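Local coordinates for conserved hypothetical protein (Bacteroides thetaiotaomicron, PDB 2HQY), which is of unknown function but binds coenzyme A and is probably an acyltransferase related to phosphatidylglycerol lysyltransferases, at residues L34-T43 and L52-E60; I165-C176 and E190-H199. All coordinates share one frame; numbering follows the deposited sequence. Where two conformers were deposited one is given.

Contact 1: L34-T43 and L52-E60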
loop_
_atom_site.group_PDB
_atom_site.type_symbol
_atom_site.label_atom_id
_atom_site.label_comp_id
_atom_site.label_asym_id
_atom_site.label_seq_id
_atom_site.Cartn_x
_atom_site.Cartn_y
_atom_site.Cartn_z
ATOM N N LEU A 34 0.884 7.072 -9.601
ATOM C CA LEU A 34 1.257 7.467 -8.241
ATOM C C LEU A 34 0.405 6.731 -7.194
ATOM O O LEU A 34 0.949 6.200 -6.221
ATOM C CB LEU A 34 1.125 8.987 -8.061
ATOM C CG LEU A 34 2.222 9.780 -8.788
ATOM C CD1 LEU A 34 1.778 11.226 -8.987
ATOM C CD2 LEU A 34 3.552 9.740 -8.031
ATOM N N CYS A 35 -0.921 6.689 -7.393
ATOM C CA CYS A 35 -1.785 6.030 -6.415
ATOM C C CYS A 35 -1.679 4.505 -6.486
ATOM O O CYS A 35 -1.682 3.825 -5.431
ATOM C CB CYS A 35 -3.240 6.411 -6.673
ATOM S SG CYS A 35 -3.615 8.119 -6.255
ATOM N N SER A 36 -1.621 3.991 -7.721
ATOM C CA SER A 36 -1.701 2.544 -7.983
ATOM C C SER A 36 -0.447 1.815 -7.513
ATOM O O SER A 36 -0.510 0.632 -7.181
ATOM C CB SER A 36 -1.944 2.231 -9.477
ATOM O OG SER A 36 -3.190 2.737 -9.946
ATOM N N TRP A 37 0.690 2.523 -7.498
ATOM C CA TRP A 37 1.957 1.942 -7.012
ATOM C C TRP A 37 2.301 2.275 -5.557
ATOM O O TRP A 37 3.369 1.883 -5.046
ATOM C CB TRP A 37 3.128 2.280 -7.970
ATOM C CG TRP A 37 3.023 1.479 -9.272
ATOM C CD1 TRP A 37 2.329 1.826 -10.396
ATOM C CD2 TRP A 37 3.579 0.184 -9.524
ATOM N NE1 TRP A 37 2.442 0.828 -11.353
ATOM C CE2 TRP A 37 3.205 -0.190 -10.842
ATOM C CE3 TRP A 37 4.387 -0.684 -8.778
ATOM C CZ2 TRP A 37 3.596 -1.406 -11.421
ATOM C CZ3 TRP A 37 4.791 -1.897 -9.360
ATOM C CH2 TRP A 37 4.385 -2.242 -10.676
ATOM N N ARG A 38 1.399 2.996 -4.877
ATOM C CA ARG A 38 1.626 3.360 -3.474
ATOM C C ARG A 38 1.847 2.109 -2.584
ATOM O O ARG A 38 2.574 2.154 -1.587
ATOM C CB ARG A 38 0.436 4.172 -2.961
ATOM C CG ARG A 38 0.602 4.748 -1.520
ATOM C CD ARG A 38 -0.747 5.273 -1.006
ATOM N NE ARG A 38 -1.708 4.173 -0.972
ATOM C CZ ARG A 38 -3.021 4.291 -1.105
ATOM N NH1 ARG A 38 -3.585 5.494 -1.239
ATOM N NH2 ARG A 38 -3.770 3.177 -1.068
ATOM N N PHE A 39 1.199 1.002 -2.949
ATOM C CA PHE A 39 1.279 -0.237 -2.159
ATOM C C PHE A 39 2.749 -0.696 -2.102
ATOM O O PHE A 39 3.136 -1.369 -1.176
ATOM C CB PHE A 39 0.429 -1.350 -2.780
ATOM C CG PHE A 39 1.110 -2.032 -3.924
ATOM C CD1 PHE A 39 1.910 -3.169 -3.711
ATOM C CD2 PHE A 39 1.042 -1.485 -5.220
ATOM C CE1 PHE A 39 2.619 -3.782 -4.804
ATOM C CE2 PHE A 39 1.771 -2.066 -6.308
ATOM C CZ PHE A 39 2.552 -3.226 -6.092
ATOM N N LEU A 40 3.548 -0.333 -3.110
ATOM C CA LEU A 40 4.929 -0.829 -3.156
ATOM C C LEU A 40 5.899 0.152 -2.471
ATOM O O LEU A 40 6.933 -0.257 -1.894
ATOM C CB LEU A 40 5.346 -1.069 -4.607
ATOM C CG LEU A 40 6.707 -1.768 -4.832
ATOM C CD1 LEU A 40 6.739 -3.119 -4.081
ATOM C CD2 LEU A 40 6.937 -1.984 -6.330
ATOM N N TYR A 41 5.605 1.444 -2.590
ATOM C CA TYR A 41 6.570 2.500 -2.181
ATOM C C TYR A 41 6.178 3.340 -0.973
ATOM O O TYR A 41 6.900 4.270 -0.605
ATOM C CB TYR A 41 6.803 3.444 -3.363
ATOM C CG TYR A 41 7.313 2.719 -4.585
ATOM C CD1 TYR A 41 8.513 1.994 -4.533
ATOM C CD2 TYR A 41 6.606 2.760 -5.789
ATOM C CE1 TYR A 41 8.988 1.314 -5.677
ATOM C CE2 TYR A 41 7.072 2.083 -6.932
ATOM C CZ TYR A 41 8.258 1.365 -6.858
ATOM O OH TYR A 41 8.733 0.696 -7.978
ATOM N N ASP A 42 5.016 3.054 -0.387
ATOM C CA ASP A 42 4.509 3.852 0.747
ATOM C C ASP A 42 4.549 5.349 0.404
ATOM O O ASP A 42 4.961 6.177 1.214
ATOM C CB ASP A 42 5.324 3.574 2.020
ATOM C CG ASP A 42 5.058 2.190 2.612
ATOM O OD1 ASP A 42 4.135 1.456 2.166
ATOM O OD2 ASP A 42 5.802 1.852 3.548
ATOM N N THR A 43 4.110 5.678 -0.804
ATOM C CA THR A 43 4.274 6.996 -1.433
ATOM C C THR A 43 3.599 8.133 -0.660
ATOM O O THR A 43 2.428 8.018 -0.272
ATOM C CB THR A 43 3.763 6.904 -2.878
ATOM O OG1 THR A 43 4.479 5.822 -3.513
ATOM C CG2 THR A 43 3.942 8.206 -3.647
ATOM N N LEU A 52 5.540 20.793 -5.844
ATOM C CA LEU A 52 4.947 19.510 -5.483
ATOM C C LEU A 52 6.109 18.533 -5.342
ATOM O O LEU A 52 6.887 18.355 -6.293
ATOM C CB LEU A 52 3.997 19.051 -6.585
ATOM C CG LEU A 52 3.483 17.612 -6.500
ATOM C CD1 LEU A 52 2.773 17.364 -5.182
ATOM C CD2 LEU A 52 2.581 17.318 -7.707
ATOM N N VAL A 53 6.227 17.896 -4.188
ATOM C CA VAL A 53 7.324 16.935 -3.945
ATOM C C VAL A 53 6.817 15.563 -3.491
ATOM O O VAL A 53 5.824 15.491 -2.794
ATOM C CB VAL A 53 8.329 17.538 -2.925
ATOM C CG1 VAL A 53 9.012 18.785 -3.533
ATOM C CG2 VAL A 53 7.614 17.949 -1.631
ATOM N N PHE A 54 7.477 14.483 -3.916
ATOM C CA PHE A 54 7.046 13.109 -3.588
ATOM C C PHE A 54 8.196 12.430 -2.856
ATOM O O PHE A 54 9.369 12.761 -3.096
ATOM C CB PHE A 54 6.678 12.314 -4.834
ATOM C CG PHE A 54 5.449 12.819 -5.547
ATOM C CD1 PHE A 54 4.177 12.444 -5.117
ATOM C CD2 PHE A 54 5.567 13.696 -6.623
ATOM C CE1 PHE A 54 3.007 12.917 -5.776
ATOM C CE2 PHE A 54 4.406 14.183 -7.294
ATOM C CZ PHE A 54 3.128 13.794 -6.863
ATOM N N LYS A 55 7.839 11.521 -1.942
ATOM C CA LYS A 55 8.794 10.755 -1.118
ATOM C C LYS A 55 8.346 9.294 -1.204
ATOM O O LYS A 55 7.135 9.008 -1.018
ATOM C CB LYS A 55 8.758 11.285 0.310
ATOM C CG LYS A 55 9.572 10.537 1.368
ATOM C CD LYS A 55 9.416 11.284 2.690
ATOM C CE LYS A 55 10.314 10.734 3.822
ATOM N NZ LYS A 55 10.096 11.542 5.092
ATOM N N PHE A 56 9.301 8.416 -1.535
ATOM C CA PHE A 56 9.094 6.971 -1.803
ATOM C C PHE A 56 10.103 6.148 -1.017
ATOM O O PHE A 56 11.260 6.558 -0.861
ATOM C CB PHE A 56 9.421 6.558 -3.269
ATOM C CG PHE A 56 8.736 7.352 -4.303
ATOM C CD1 PHE A 56 7.479 6.938 -4.804
ATOM C CD2 PHE A 56 9.348 8.474 -4.836
ATOM C CE1 PHE A 56 6.814 7.690 -5.809
ATOM C CE2 PHE A 56 8.702 9.227 -5.837
ATOM C CZ PHE A 56 7.442 8.854 -6.318
ATOM N N TRP A 57 9.691 4.957 -0.610
ATOM C CA TRP A 57 10.620 3.972 -0.085
ATOM C C TRP A 57 10.649 2.821 -1.085
ATOM O O TRP A 57 9.661 2.095 -1.232
ATOM C CB TRP A 57 10.166 3.472 1.287
ATOM C CG TRP A 57 10.294 4.537 2.348
ATOM C CD1 TRP A 57 9.328 5.429 2.733
ATOM C CD2 TRP A 57 11.456 4.831 3.139
ATOM N NE1 TRP A 57 9.812 6.247 3.738
ATOM C CE2 TRP A 57 11.118 5.918 3.991
ATOM C CE3 TRP A 57 12.753 4.293 3.202
ATOM C CZ2 TRP A 57 12.023 6.453 4.917
ATOM C CZ3 TRP A 57 13.658 4.830 4.129
ATOM C CH2 TRP A 57 13.279 5.905 4.972
ATOM N N ALA A 58 11.759 2.732 -1.820
ATOM C CA ALA A 58 11.994 1.652 -2.773
ATOM C C ALA A 58 12.839 0.648 -2.032
ATOM O O ALA A 58 14.091 0.748 -2.026
ATOM C CB ALA A 58 12.730 2.181 -3.994
ATOM N N GLY A 59 12.169 -0.298 -1.370
ATOM C CA GLY A 59 12.855 -1.181 -0.439
ATOM C C GLY A 59 13.611 -0.324 0.549
ATOM O O GLY A 59 13.053 0.617 1.094
ATOM N N GLU A 60 14.898 -0.617 0.741
ATOM C CA GLU A 60 15.769 0.150 1.650
ATOM C C GLU A 60 16.176 1.546 1.145
ATOM O O GLU A 60 16.779 2.342 1.895
ATOM C CB GLU A 60 17.038 -0.658 1.952
HETATM O O HOH W 1 7.823 0.802 0.551
HETATM O O HOH W 2 9.522 -1.285 -2.403
#
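W57 N aims its hydrogen almost straight at Y41 O (2.9 Å, 175°), so helix 38-41 is bonded to strand 51-58 through the backbone before its own chain has become a strand. The motif is a β-hairpin entered from a helix: D42 breaks the helical geometry with a positive phi, T43 follows, and strand 44-48 then pairs antiparallel with strand 51-58. A CA-H...O contact from Y41 CA to W57 O (3.3 Å) supports the same junction.

The side chains fill the angle between helix and strand. The ring of F56 takes Y41 CB at its edge, with F56 CD1 3.8 Å from that carbon, while T43 lies alongside it, pointing the same way, and brings T43 CG2 to 3.6 Å from F56 CE1. Further back, L34 crosses F54 at about a right angle; its CD2 sits over one face, 4.1 Å from the centroid of the F54 ring, and its CD1 meets F54 CZ.

At the far end, CG of Y41 is anti to the carbonyl carbon (chi1 -58°), which swings the ring along the strand until its edge meets A58 CA and Y41 CD1 lies 3.5 Å from W57 O. An alanine in place of Y41 would keep the CB at F56 but would probably open a gap beside A58 and deprive L40 CG of the ring face it rests on.

The second subunit closes over this junction: its H199 stacks on W57 and its R192 forms a salt bridge with D42. Two waters finish the junction: both donate to L40 O, one also donating to W57 O, whereas the other accepts from G59 N at 3.0 Å.

Contact 2: I165-C176 and E190-H199. With COA (coenzyme A), chain C.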
loop_
_atom_site.group_PDB
_atom_site.type_symbol
_atom_site.label_atom_id
_atom_site.label_comp_id
_atom_site.label_asym_id
_atom_site.label_seq_id
_atom_site.Cartn_x
_atom_site.Cartn_y
_atom_site.Cartn_z
ATOM N N ILE A 165 -15.675 -3.375 -16.057
ATOM C CA ILE A 165 -14.478 -3.515 -15.222
ATOM C C ILE A 165 -14.227 -4.987 -14.914
ATOM O O ILE A 165 -13.073 -5.470 -14.994
ATOM C CB ILE A 165 -14.597 -2.703 -13.901
ATOM C CG1 ILE A 165 -14.869 -1.208 -14.182
ATOM C CG2 ILE A 165 -13.351 -2.903 -13.022
ATOM C CD1 ILE A 165 -13.629 -0.367 -14.578
ATOM N N GLN A 166 -15.305 -5.712 -14.580
ATOM C CA GLN A 166 -15.147 -7.128 -14.229
ATOM C C GLN A 166 -14.494 -7.973 -15.352
ATOM O O GLN A 166 -13.663 -8.881 -15.070
ATOM C CB GLN A 166 -16.458 -7.755 -13.731
ATOM C CG GLN A 166 -16.258 -9.153 -13.143
ATOM C CD GLN A 166 -15.325 -9.132 -11.934
ATOM O OE1 GLN A 166 -15.548 -8.377 -11.001
ATOM N NE2 GLN A 166 -14.286 -9.982 -11.949
ATOM N N GLU A 167 -14.856 -7.725 -16.609
ATOM C CA GLU A 167 -14.230 -8.561 -17.647
ATOM C C GLU A 167 -12.732 -8.254 -17.788
ATOM O O GLU A 167 -11.927 -9.152 -18.104
ATOM C CB GLU A 167 -14.973 -8.519 -18.984
ATOM C CG GLU A 167 -15.110 -7.186 -19.613
ATOM C CD GLU A 167 -15.783 -7.283 -20.981
ATOM O OE1 GLU A 167 -16.113 -8.393 -21.436
ATOM O OE2 GLU A 167 -15.996 -6.241 -21.595
ATOM N N CYS A 168 -12.343 -7.010 -17.529
ATOM C CA CYS A 168 -10.905 -6.660 -17.516
ATOM C C CYS A 168 -10.217 -7.422 -16.371
ATOM O O CYS A 168 -9.137 -7.982 -16.531
ATOM C CB CYS A 168 -10.705 -5.155 -17.321
ATOM S SG CYS A 168 -11.336 -4.204 -18.747
ATOM N N LEU A 169 -10.854 -7.434 -15.202
ATOM C CA LEU A 169 -10.269 -8.160 -14.057
ATOM C C LEU A 169 -10.165 -9.659 -14.382
ATOM O O LEU A 169 -9.186 -10.319 -13.991
ATOM C CB LEU A 169 -11.115 -7.939 -12.794
ATOM C CG LEU A 169 -11.006 -6.523 -12.209
ATOM C CD1 LEU A 169 -12.143 -6.220 -11.188
ATOM C CD2 LEU A 169 -9.625 -6.273 -11.568
ATOM N N ASP A 170 -11.164 -10.173 -15.095
ATOM C CA ASP A 170 -11.200 -11.605 -15.490
ATOM C C ASP A 170 -10.050 -11.916 -16.447
ATOM O O ASP A 170 -9.365 -12.929 -16.249
ATOM C CB ASP A 170 -12.559 -11.965 -16.121
ATOM C CG ASP A 170 -13.703 -12.008 -15.095
ATOM O OD1 ASP A 170 -13.463 -11.953 -13.878
ATOM O OD2 ASP A 170 -14.865 -12.107 -15.522
ATOM N N LEU A 171 -9.800 -11.032 -17.434
ATOM C CA LEU A 171 -8.690 -11.233 -18.370
ATOM C C LEU A 171 -7.360 -11.184 -17.617
ATOM O O LEU A 171 -6.463 -12.018 -17.854
ATOM C CB LEU A 171 -8.707 -10.201 -19.495
ATOM C CG LEU A 171 -7.622 -10.439 -20.549
ATOM C CD1 LEU A 171 -7.885 -11.752 -21.259
ATOM C CD2 LEU A 171 -7.572 -9.276 -21.518
ATOM N N GLU A 172 -7.229 -10.209 -16.722
ATOM C CA GLU A 172 -6.001 -10.112 -15.920
ATOM C C GLU A 172 -5.755 -11.420 -15.116
ATOM O O GLU A 172 -4.596 -11.888 -15.013
ATOM C CB GLU A 172 -6.010 -8.868 -15.001
ATOM C CG GLU A 172 -4.899 -8.899 -13.895
ATOM C CD GLU A 172 -3.470 -8.677 -14.398
ATOM O OE1 GLU A 172 -3.230 -8.635 -15.626
ATOM O OE2 GLU A 172 -2.554 -8.536 -13.543
ATOM N N ALA A 173 -6.813 -11.974 -14.524
ATOM C CA ALA A 173 -6.687 -13.207 -13.716
ATOM C C ALA A 173 -6.223 -14.367 -14.609
ATOM O O ALA A 173 -5.388 -15.170 -14.209
ATOM C CB ALA A 173 -8.015 -13.539 -13.031
ATOM N N GLU A 174 -6.721 -14.417 -15.840
ATOM C CA GLU A 174 -6.298 -15.462 -16.767
ATOM C C GLU A 174 -4.852 -15.259 -17.168
ATOM O O GLU A 174 -4.079 -16.212 -17.205
ATOM C CB GLU A 174 -7.165 -15.475 -18.024
ATOM C CG GLU A 174 -8.599 -15.923 -17.734
ATOM C CD GLU A 174 -9.362 -16.314 -19.002
ATOM O OE1 GLU A 174 -8.713 -16.643 -20.040
ATOM O OE2 GLU A 174 -10.617 -16.295 -18.956
ATOM N N TRP A 175 -4.499 -14.010 -17.464
ATOM C CA TRP A 175 -3.137 -13.667 -17.891
ATOM C C TRP A 175 -2.137 -13.985 -16.780
ATOM O O TRP A 175 -1.038 -14.503 -17.032
ATOM C CB TRP A 175 -3.089 -12.168 -18.253
ATOM C CG TRP A 175 -1.830 -11.758 -18.937
ATOM C CD1 TRP A 175 -1.610 -11.666 -20.286
ATOM C CD2 TRP A 175 -0.609 -11.373 -18.300
ATOM N NE1 TRP A 175 -0.311 -11.250 -20.528
ATOM C CE2 TRP A 175 0.321 -11.067 -19.327
ATOM C CE3 TRP A 175 -0.205 -11.265 -16.959
ATOM C CZ2 TRP A 175 1.635 -10.645 -19.056
ATOM C CZ3 TRP A 175 1.110 -10.859 -16.682
ATOM C CH2 TRP A 175 2.014 -10.551 -17.740
ATOM N N CYS A 176 -2.520 -13.679 -15.547
ATOM C CA CYS A 176 -1.630 -13.939 -14.400
ATOM C C CYS A 176 -1.493 -15.440 -14.096
ATOM O O CYS A 176 -0.445 -15.888 -13.578
ATOM C CB CYS A 176 -2.108 -13.164 -13.179
ATOM S SG CYS A 176 -1.292 -11.525 -13.171
ATOM N N GLU A 190 2.876 -5.688 -10.612
ATOM C CA GLU A 190 2.039 -5.027 -11.617
ATOM C C GLU A 190 0.573 -5.343 -11.361
ATOM O O GLU A 190 -0.259 -4.439 -11.477
ATOM C CB GLU A 190 2.369 -5.500 -13.046
ATOM C CG GLU A 190 1.652 -4.637 -14.042
ATOM C CD GLU A 190 1.444 -5.277 -15.420
ATOM O OE1 GLU A 190 1.410 -6.526 -15.536
ATOM O OE2 GLU A 190 1.274 -4.485 -16.393
ATOM N N ARG A 191 0.280 -6.607 -11.050
ATOM C CA ARG A 191 -1.103 -7.022 -10.759
ATOM C C ARG A 191 -1.713 -6.165 -9.641
ATOM O O ARG A 191 -2.864 -5.755 -9.752
ATOM C CB ARG A 191 -1.195 -8.489 -10.358
ATOM C CG ARG A 191 -2.634 -8.869 -9.952
ATOM C CD ARG A 191 -2.821 -10.392 -9.850
ATOM N NE ARG A 191 -1.832 -10.961 -8.928
ATOM C CZ ARG A 191 -1.614 -12.271 -8.774
ATOM N NH1 ARG A 191 -2.340 -13.161 -9.460
ATOM N NH2 ARG A 191 -0.669 -12.681 -7.933
ATOM N N ARG A 192 -0.964 -5.936 -8.559
ATOM C CA ARG A 192 -1.481 -5.085 -7.448
ATOM C C ARG A 192 -1.849 -3.676 -7.943
ATOM O O ARG A 192 -2.904 -3.124 -7.579
ATOM C CB ARG A 192 -0.450 -5.000 -6.314
ATOM C CG ARG A 192 -0.264 -6.329 -5.550
ATOM C CD ARG A 192 -1.570 -6.769 -4.812
ATOM N NE ARG A 192 -2.191 -5.645 -4.109
ATOM C CZ ARG A 192 -1.776 -5.103 -2.961
ATOM N NH1 ARG A 192 -0.715 -5.598 -2.286
ATOM N NH2 ARG A 192 -2.457 -4.060 -2.473
ATOM N N ALA A 193 -0.983 -3.095 -8.769
ATOM C CA ALA A 193 -1.233 -1.743 -9.296
ATOM C C ALA A 193 -2.406 -1.732 -10.276
ATOM O O ALA A 193 -3.259 -0.840 -10.227
ATOM C CB ALA A 193 0.022 -1.194 -9.948
ATOM N N LEU A 194 -2.476 -2.755 -11.119
ATOM C CA LEU A 194 -3.528 -2.821 -12.139
ATOM C C LEU A 194 -4.905 -2.965 -11.484
ATOM O O LEU A 194 -5.864 -2.301 -11.863
ATOM C CB LEU A 194 -3.211 -4.014 -13.058
ATOM C CG LEU A 194 -4.016 -4.259 -14.316
ATOM C CD1 LEU A 194 -3.146 -5.151 -15.269
ATOM C CD2 LEU A 194 -5.313 -4.973 -13.905
ATOM N N ILE A 195 -4.980 -3.833 -10.497
ATOM C CA ILE A 195 -6.239 -4.088 -9.815
ATOM C C ILE A 195 -6.704 -2.837 -9.034
ATOM O O ILE A 195 -7.893 -2.487 -9.057
ATOM C CB ILE A 195 -6.133 -5.342 -8.934
ATOM C CG1 ILE A 195 -6.080 -6.616 -9.837
ATOM C CG2 ILE A 195 -7.267 -5.327 -7.870
ATOM C CD1 ILE A 195 -5.792 -7.898 -9.061
ATOM N N TYR A 196 -5.784 -2.156 -8.355
ATOM C CA TYR A 196 -6.153 -0.889 -7.683
ATOM C C TYR A 196 -6.724 0.093 -8.710
ATOM O O TYR A 196 -7.747 0.731 -8.470
ATOM C CB TYR A 196 -4.934 -0.284 -6.980
ATOM C CG TYR A 196 -5.206 1.059 -6.340
ATOM C CD1 TYR A 196 -5.462 1.171 -4.971
ATOM C CD2 TYR A 196 -5.197 2.218 -7.114
ATOM C CE1 TYR A 196 -5.691 2.421 -4.396
ATOM C CE2 TYR A 196 -5.434 3.474 -6.560
ATOM C CZ TYR A 196 -5.655 3.575 -5.213
ATOM O OH TYR A 196 -5.910 4.822 -4.665
ATOM N N ALA A 197 -6.047 0.229 -9.847
ATOM C CA ALA A 197 -6.518 1.138 -10.906
ATOM C C ALA A 197 -7.906 0.803 -11.409
ATOM O O ALA A 197 -8.758 1.704 -11.582
ATOM C CB ALA A 197 -5.542 1.137 -12.077
ATOM N N LEU A 198 -8.146 -0.482 -11.674
ATOM C CA LEU A 198 -9.492 -0.927 -12.128
ATOM C C LEU A 198 -10.563 -0.703 -11.057
ATOM O O LEU A 198 -11.669 -0.205 -11.344
ATOM C CB LEU A 198 -9.452 -2.412 -12.570
ATOM C CG LEU A 198 -8.731 -2.645 -13.941
ATOM C CD1 LEU A 198 -8.658 -4.154 -14.234
ATOM C CD2 LEU A 198 -9.398 -1.905 -15.138
ATOM N N HIS A 199 -10.252 -1.069 -9.811
ATOM C CA HIS A 199 -11.208 -0.864 -8.727
ATOM C C HIS A 199 -11.545 0.636 -8.499
ATOM O O HIS A 199 -12.635 0.972 -8.021
ATOM C CB HIS A 199 -10.631 -1.364 -7.407
ATOM C CG HIS A 199 -10.551 -2.858 -7.240
ATOM N ND1 HIS A 199 -9.717 -3.513 -6.350
ATOM C CD2 HIS A 199 -11.156 -3.829 -7.966
ATOM C CE1 HIS A 199 -9.858 -4.821 -6.500
ATOM N NE2 HIS A 199 -10.723 -5.036 -7.476
HETATM N N1A COA C . 5.149 -5.897 -16.471
HETATM C C2A COA C . 4.187 -6.134 -17.385
HETATM N N3A COA C . 4.304 -7.127 -18.278
HETATM C C4A COA C . 5.409 -7.927 -18.275
HETATM C C5A COA C . 6.417 -7.709 -17.343
HETATM C C6A COA C . 6.267 -6.664 -16.420
HETATM N N6A COA C . 7.203 -6.390 -15.476
HETATM N N7A COA C . 7.370 -8.647 -17.582
HETATM C C8A COA C . 6.962 -9.421 -18.619
HETATM N N9A COA C . 5.779 -8.962 -19.052
HETATM C C1B COA C . 4.927 -9.543 -20.127
HETATM C C2B COA C . 5.316 -9.444 -21.598
HETATM O O2B COA C . 4.790 -8.257 -22.186
HETATM C C3B COA C . 4.578 -10.655 -22.149
HETATM O O3B COA C . 3.195 -10.361 -22.371
HETATM P P3B COA C . 2.329 -11.197 -23.445
HETATM O O7A COA C . 2.801 -10.611 -24.774
HETATM O O8A COA C . 0.877 -10.943 -23.062
HETATM O O9A COA C . 2.723 -12.650 -23.296
HETATM C C4B COA C . 4.637 -11.701 -21.047
HETATM O O4B COA C . 4.790 -10.951 -19.837
HETATM C C5B COA C . 5.791 -12.692 -21.240
HETATM O O5B COA C . 6.792 -12.086 -22.074
HETATM P P1A COA C . 8.400 -12.200 -21.878
HETATM O O1A COA C . 9.028 -11.035 -22.613
HETATM O O2A COA C . 8.761 -12.432 -20.417
HETATM O O3A COA C . 8.695 -13.534 -22.742
HETATM O O4A COA C . 8.428 -15.990 -23.300
HETATM O O5A COA C . 7.883 -15.125 -20.887
HETATM O O HOH W 3 0.079 -8.405 -13.946
#
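E172 has CG anti to its backbone nitrogen (chi1 166°) and a bend at chi2, and together these torsions lay its carboxylate across helix 185-199, between L194 and R191. OE1 of E172 comes to 3.5 Å from L194 CD1, and OE2 of E172 lies equally near R191 CB. R191 likewise sets CG anti to its own N; its chain, extended as far as chi3 and bent there, runs past the carboxylate without bonding to it. R191 CD passes 3.8 Å from C176 SG, the guanidinium stands nearly perpendicular to the carboxylate plane, and NH2 pairs with D182 instead. C176 is itself tied to C181 by a disulfide.

This is an antiparallel helical hairpin lying against strands 216-227 and 230-238; the axes of the two segments approach to 10.4 Å, with 170° between their directions. Its place is consistent with the helix pair of the acetyltransferase-like (GNAT) fold, to whose clan the family belongs. Toward the start of helix 165-179 the packing is largely apolar, although I165 CG2 rests 3.6 Å from the backbone L198 O. L198 enters between I165, C168 and L169, sliding past L169 in the opposite direction until L198 CD1 is 3.5 Å from L169 CD2. The other branch of L169, CD1, reaches the edge of the H199 ring.

At the opposite end the hairpin meets coenzyme A. A water lies within hydrogen-bonding distance of E172 OE2 (2.7 Å) and E190 OE1 and probably eases the closeness of the two carboxylates; K237, in a salt bridge with E190, probably offsets their charge further. The E190 carboxylate also borders the adenine, near C2A of the cofactor. W175 NE1 sends a nearly straight hydrogen bond (2.8 Å, 177°) to O8A of the 3'-phosphate of coenzyme A.

How the contacts relate
Contact 1 and contact 2 show how one chain uses different chemistry in different places. Contact 1 is the more buried: a helix end joined to a strand by a backbone bond, with aromatic rings and two bridging waters. Contact 2, partly buried, joins helix to helix mainly through side chains, with no direct hydrogen bond between the helices, apolar at one end and charged where it borders coenzyme A. They share no helix or strand, yet they touch, since A193 of helix 185-199 packs on S36 and W37, and R192 on F39. Both also reach the second subunit, and reciprocally: W57 and D42 of contact 1 in one copy meet H199 and R192 of contact 2 in the other.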